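Local coordinates for protein Cry37AA1 (Bacillus thuringiensis, PDB 4RHZ) that binds calcium and pairs with Cry23Aa1 in a binary complex, probably acting with it as an insecticidal toxin, at residues L31-W41 / Y56-D65. Numbering follows the deposited sequence. Where two conformers were deposited one is given.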
loop_
_atom_site.group_PDB
_atom_site.type_symbol
_atom_site.label_atom_id
_atom_site.label_comp_id
_atom_site.label_asym_id
_atom_site.label_seq_id
_atom_site.Cartn_x
_atom_site.Cartn_y
_atom_site.Cartn_z
ATOM N N LEU B 31 9.362 -21.627 -12.342
ATOM C CA LEU B 31 9.682 -20.440 -13.106
ATOM C C LEU B 31 8.806 -20.249 -14.340
ATOM O O LEU B 31 7.919 -19.359 -14.366
ATOM C CB LEU B 31 11.160 -20.408 -13.486
ATOM C CG LEU B 31 12.115 -19.913 -12.374
ATOM C CD1 LEU B 31 11.783 -20.399 -10.985
ATOM C CD2 LEU B 31 13.613 -20.278 -12.684
ATOM N N THR B 32 9.024 -21.074 -15.364
ATOM C CA THR B 32 8.287 -20.850 -16.616
ATOM C C THR B 32 7.597 -22.074 -17.091
ATOM O O THR B 32 6.644 -21.966 -17.890
ATOM C CB THR B 32 9.177 -20.326 -17.713
ATOM O OG1 THR B 32 10.316 -21.160 -17.789
ATOM C CG2 THR B 32 9.712 -18.860 -17.355
ATOM N N ASN B 33 8.071 -23.233 -16.615
ATOM C CA ASN B 33 7.523 -24.527 -17.008
ATOM C C ASN B 33 6.736 -25.163 -15.889
ATOM O O ASN B 33 7.293 -25.596 -14.926
ATOM C CB ASN B 33 8.654 -25.501 -17.497
ATOM C CG ASN B 33 8.068 -26.826 -18.109
ATOM O OD1 ASN B 33 7.005 -27.327 -17.656
ATOM N ND2 ASN B 33 8.764 -27.385 -19.164
ATOM N N PRO B 34 5.435 -25.287 -16.045
ATOM C CA PRO B 34 4.606 -25.787 -14.907
ATOM C C PRO B 34 4.955 -27.215 -14.454
ATOM O O PRO B 34 4.622 -27.584 -13.288
ATOM C CB PRO B 34 3.185 -25.803 -15.481
ATOM C CG PRO B 34 3.201 -24.746 -16.496
ATOM C CD PRO B 34 4.604 -24.793 -17.154
ATOM N N ASP B 35 5.586 -28.021 -15.340
ATOM C CA ASP B 35 6.014 -29.332 -14.892
ATOM C C ASP B 35 7.269 -29.261 -14.045
ATOM O O ASP B 35 7.607 -30.255 -13.458
ATOM C CB ASP B 35 6.394 -30.264 -16.064
ATOM C CG ASP B 35 5.229 -30.590 -17.020
ATOM O OD1 ASP B 35 5.529 -30.778 -18.241
ATOM O OD2 ASP B 35 4.087 -30.701 -16.558
ATOM N N HIS B 36 8.039 -28.180 -14.090
ATOM C CA HIS B 36 9.243 -28.073 -13.258
ATOM C C HIS B 36 8.977 -27.294 -11.980
ATOM O O HIS B 36 9.635 -26.280 -11.684
ATOM C CB HIS B 36 10.389 -27.456 -14.049
ATOM C CG HIS B 36 10.738 -28.248 -15.276
ATOM N ND1 HIS B 36 11.504 -27.738 -16.306
ATOM C CD2 HIS B 36 10.420 -29.525 -15.627
ATOM C CE1 HIS B 36 11.643 -28.666 -17.234
ATOM N NE2 HIS B 36 10.977 -29.746 -16.848
ATOM N N ASP B 37 8.029 -27.795 -11.208
ATOM C CA ASP B 37 7.659 -27.130 -10.007
ATOM C C ASP B 37 8.378 -27.744 -8.808
ATOM O O ASP B 37 8.867 -28.870 -8.848
ATOM C CB ASP B 37 6.149 -27.164 -9.821
ATOM C CG ASP B 37 5.629 -28.572 -9.724
ATOM O OD1 ASP B 37 4.435 -28.752 -9.405
ATOM O OD2 ASP B 37 6.405 -29.516 -9.960
ATOM N N PHE B 38 8.417 -26.997 -7.719
ATOM C CA PHE B 38 9.130 -27.475 -6.552
ATOM C C PHE B 38 8.437 -26.992 -5.299
ATOM O O PHE B 38 7.822 -25.936 -5.323
ATOM C CB PHE B 38 10.590 -27.046 -6.649
ATOM C CG PHE B 38 10.805 -25.588 -6.947
ATOM C CD1 PHE B 38 10.984 -24.682 -5.908
ATOM C CD2 PHE B 38 10.905 -25.129 -8.247
ATOM C CE1 PHE B 38 11.214 -23.334 -6.136
ATOM C CE2 PHE B 38 11.146 -23.781 -8.529
ATOM C CZ PHE B 38 11.279 -22.855 -7.449
ATOM N N GLU B 39 8.466 -27.778 -4.237
ATOM C CA GLU B 39 7.903 -27.308 -2.983
ATOM C C GLU B 39 8.722 -26.263 -2.280
ATOM O O GLU B 39 9.959 -26.358 -2.197
ATOM C CB GLU B 39 7.523 -28.391 -1.969
ATOM C CG GLU B 39 8.289 -29.615 -2.021
ATOM C CD GLU B 39 7.767 -30.530 -3.105
ATOM O OE1 GLU B 39 8.493 -30.612 -4.140
ATOM O OE2 GLU B 39 6.670 -31.143 -2.911
ATOM N N ILE B 40 8.007 -25.240 -1.834
ATOM C CA ILE B 40 8.565 -24.236 -0.937
ATOM C C ILE B 40 7.989 -24.378 0.477
ATOM O O ILE B 40 8.486 -23.772 1.417
ATOM C CB ILE B 40 8.420 -22.785 -1.531
ATOM C CG1 ILE B 40 6.955 -22.314 -1.529
ATOM C CG2 ILE B 40 9.049 -22.773 -2.934
ATOM C CD1 ILE B 40 6.738 -20.774 -1.796
ATOM N N TRP B 41 6.976 -25.223 0.624
ATOM C CA TRP B 41 6.425 -25.499 1.912
ATOM C C TRP B 41 5.575 -26.736 1.821
ATOM O O TRP B 41 4.811 -26.900 0.874
ATOM C CB TRP B 41 5.539 -24.334 2.402
ATOM C CG TRP B 41 4.780 -24.640 3.652
ATOM C CD1 TRP B 41 5.228 -24.469 4.933
ATOM C CD2 TRP B 41 3.448 -25.183 3.758
ATOM N NE1 TRP B 41 4.267 -24.894 5.837
ATOM C CE2 TRP B 41 3.153 -25.297 5.149
ATOM C CE3 TRP B 41 2.467 -25.568 2.815
ATOM C CZ2 TRP B 41 1.928 -25.799 5.626
ATOM C CZ3 TRP B 41 1.247 -26.029 3.261
ATOM C CH2 TRP B 41 0.982 -26.158 4.688
ATOM N N TYR B 56 6.130 -18.527 7.572
ATOM C CA TYR B 56 7.065 -19.579 7.295
ATOM C C TYR B 56 8.053 -18.959 6.349
ATOM O O TYR B 56 7.669 -18.306 5.384
ATOM C CB TYR B 56 6.363 -20.753 6.587
ATOM C CG TYR B 56 7.305 -21.872 6.275
ATOM C CD1 TYR B 56 7.687 -22.749 7.271
ATOM C CD2 TYR B 56 7.880 -22.026 4.991
ATOM C CE1 TYR B 56 8.588 -23.754 7.038
ATOM C CE2 TYR B 56 8.792 -23.066 4.734
ATOM C CZ TYR B 56 9.142 -23.916 5.768
ATOM O OH TYR B 56 10.033 -24.971 5.592
ATOM N N THR B 57 9.323 -19.176 6.620
ATOM C CA THR B 57 10.385 -18.655 5.787
ATOM C C THR B 57 11.286 -19.812 5.356
ATOM O O THR B 57 11.530 -20.747 6.137
ATOM C CB THR B 57 11.161 -17.578 6.529
ATOM O OG1 THR B 57 10.223 -16.643 7.070
ATOM C CG2 THR B 57 12.120 -16.852 5.609
ATOM N N GLN B 58 11.737 -19.762 4.098
ATOM C CA GLN B 58 12.562 -20.800 3.470
ATOM C C GLN B 58 13.458 -20.218 2.398
ATOM O O GLN B 58 13.009 -19.355 1.624
ATOM C CB GLN B 58 11.659 -21.783 2.762
ATOM C CG GLN B 58 11.661 -23.040 3.456
ATOM C CD GLN B 58 12.323 -24.123 2.676
ATOM O OE1 GLN B 58 13.449 -24.503 2.947
ATOM N NE2 GLN B 58 11.598 -24.663 1.730
ATOM N N THR B 59 14.697 -20.716 2.337
ATOM C CA THR B 59 15.626 -20.390 1.277
ATOM C C THR B 59 16.033 -21.659 0.544
ATOM O O THR B 59 16.275 -22.695 1.163
ATOM C CB THR B 59 16.829 -19.590 1.795
ATOM O OG1 THR B 59 16.324 -18.434 2.437
ATOM C CG2 THR B 59 17.758 -19.107 0.609
ATOM N N ILE B 60 16.098 -21.546 -0.777
ATOM C CA ILE B 60 16.226 -22.680 -1.714
ATOM C C ILE B 60 17.201 -22.242 -2.789
ATOM O O ILE B 60 17.230 -21.058 -3.180
ATOM C CB ILE B 60 14.875 -22.938 -2.470
ATOM C CG1 ILE B 60 13.780 -23.407 -1.542
ATOM C CG2 ILE B 60 15.001 -24.033 -3.501
ATOM C CD1 ILE B 60 12.549 -23.761 -2.309
ATOM N N LYS B 61 17.980 -23.155 -3.335
ATOM C CA LYS B 61 18.818 -22.711 -4.445
ATOM C C LYS B 61 18.141 -23.002 -5.758
ATOM O O LYS B 61 17.594 -24.090 -5.944
ATOM C CB LYS B 61 20.163 -23.380 -4.347
ATOM C CG LYS B 61 21.151 -22.583 -3.489
ATOM C CD LYS B 61 21.552 -23.328 -2.266
ATOM C CE LYS B 61 22.752 -22.633 -1.592
ATOM N NZ LYS B 61 23.914 -22.605 -2.554
ATOM N N ILE B 62 18.142 -22.035 -6.676
ATOM C CA ILE B 62 17.394 -22.189 -7.889
ATOM C C ILE B 62 18.065 -21.560 -9.105
ATOM O O ILE B 62 18.927 -20.720 -8.961
ATOM C CB ILE B 62 15.955 -21.617 -7.788
ATOM C CG1 ILE B 62 15.961 -20.118 -7.706
ATOM C CG2 ILE B 62 15.123 -22.270 -6.648
ATOM C CD1 ILE B 62 14.533 -19.551 -7.714
ATOM N N SER B 63 17.674 -21.992 -10.294
ATOM C CA SER B 63 18.175 -21.407 -11.534
ATOM C C SER B 63 17.161 -21.607 -12.609
ATOM O O SER B 63 16.244 -22.459 -12.476
ATOM C CB SER B 63 19.511 -22.037 -11.950
ATOM O OG SER B 63 19.335 -23.426 -12.221
ATOM N N SER B 64 17.321 -20.839 -13.650
ATOM C CA SER B 64 16.493 -20.895 -14.805
ATOM C C SER B 64 17.062 -21.778 -15.894
ATOM O O SER B 64 18.140 -22.305 -15.802
ATOM C CB SER B 64 16.255 -19.514 -15.330
ATOM O OG SER B 64 17.358 -19.043 -16.006
ATOM N N ASP B 65 16.320 -21.848 -16.967
ATOM C CA ASP B 65 16.621 -22.642 -18.113
ATOM C C ASP B 65 17.929 -22.261 -18.688
ATOM O O ASP B 65 18.701 -23.085 -19.071
ATOM C CB ASP B 65 15.745 -22.035 -19.177
ATOM C CG ASP B 65 14.753 -22.916 -19.661
ATOM O OD1 ASP B 65 13.811 -22.419 -20.254
ATOM O OD2 ASP B 65 14.903 -24.105 -19.449
HETATM O O HOH W 1 13.551 -21.081 -16.688
HETATM O O HOH W 2 11.606 -26.568 0.014
#
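The carboxamide of Gln58 reaches across between two beta-sheets to a main-chain oxygen: its NE2 donates to Ile40 O at 3.3 Å. The N-H points almost straight at its target, at 170°, yet it arrives from well above the carbonyl plane, so the bond lies off the oxygen's lone pairs. The side chain bends at chi2 (-112°), and Ile40 O lies nearly in the plane of the Gln58 amide. The same NE2 gives its second grip to a water, which donates in turn to Glu39 O, and two successive carbonyls of one strand are thereby tied to one glutamine.

Beside this polar bridge Trp41 drives the edge of its indole at the face of Tyr56. CD1 stands over the centre of the phenol ring, 3.6 Å from Tyr56 CG, and the planes meet at 73°, a T-shaped pair. Tyr56 CE2 also lies 3.4 Å from Ile40 O.

The two strands, 38-43 and 55-62, are the outermost strands, within this chain, of separate four-stranded antiparallel sheets, and the contact closes one side of the sandwich, consistent with a C2-type fold. The chain turns a corner at Ile40, where Ile40 and Trp41 both face Ile27 in a classic beta bulge, and the Trp41 ring also meets that of Phe12.

Further along, the apolar seam sets isoleucine branches against one another and against the Phe38 ring. Ile60 CD1 meets Ile40 CG2 at 3.7 Å and touches the edge of the Phe38 ring, near its plane, while Ile62 CG2 approaches Phe38 CZ at 4.0 Å. At the other end of the contact, Leu31 CD2 rests against Ser63 O and Ser64 CA. The loop that follows Leu31, with an Asx turn at Asn33, carries Asp35 outward to a salt bridge with Arg242 of the Cry23Aa1 chain.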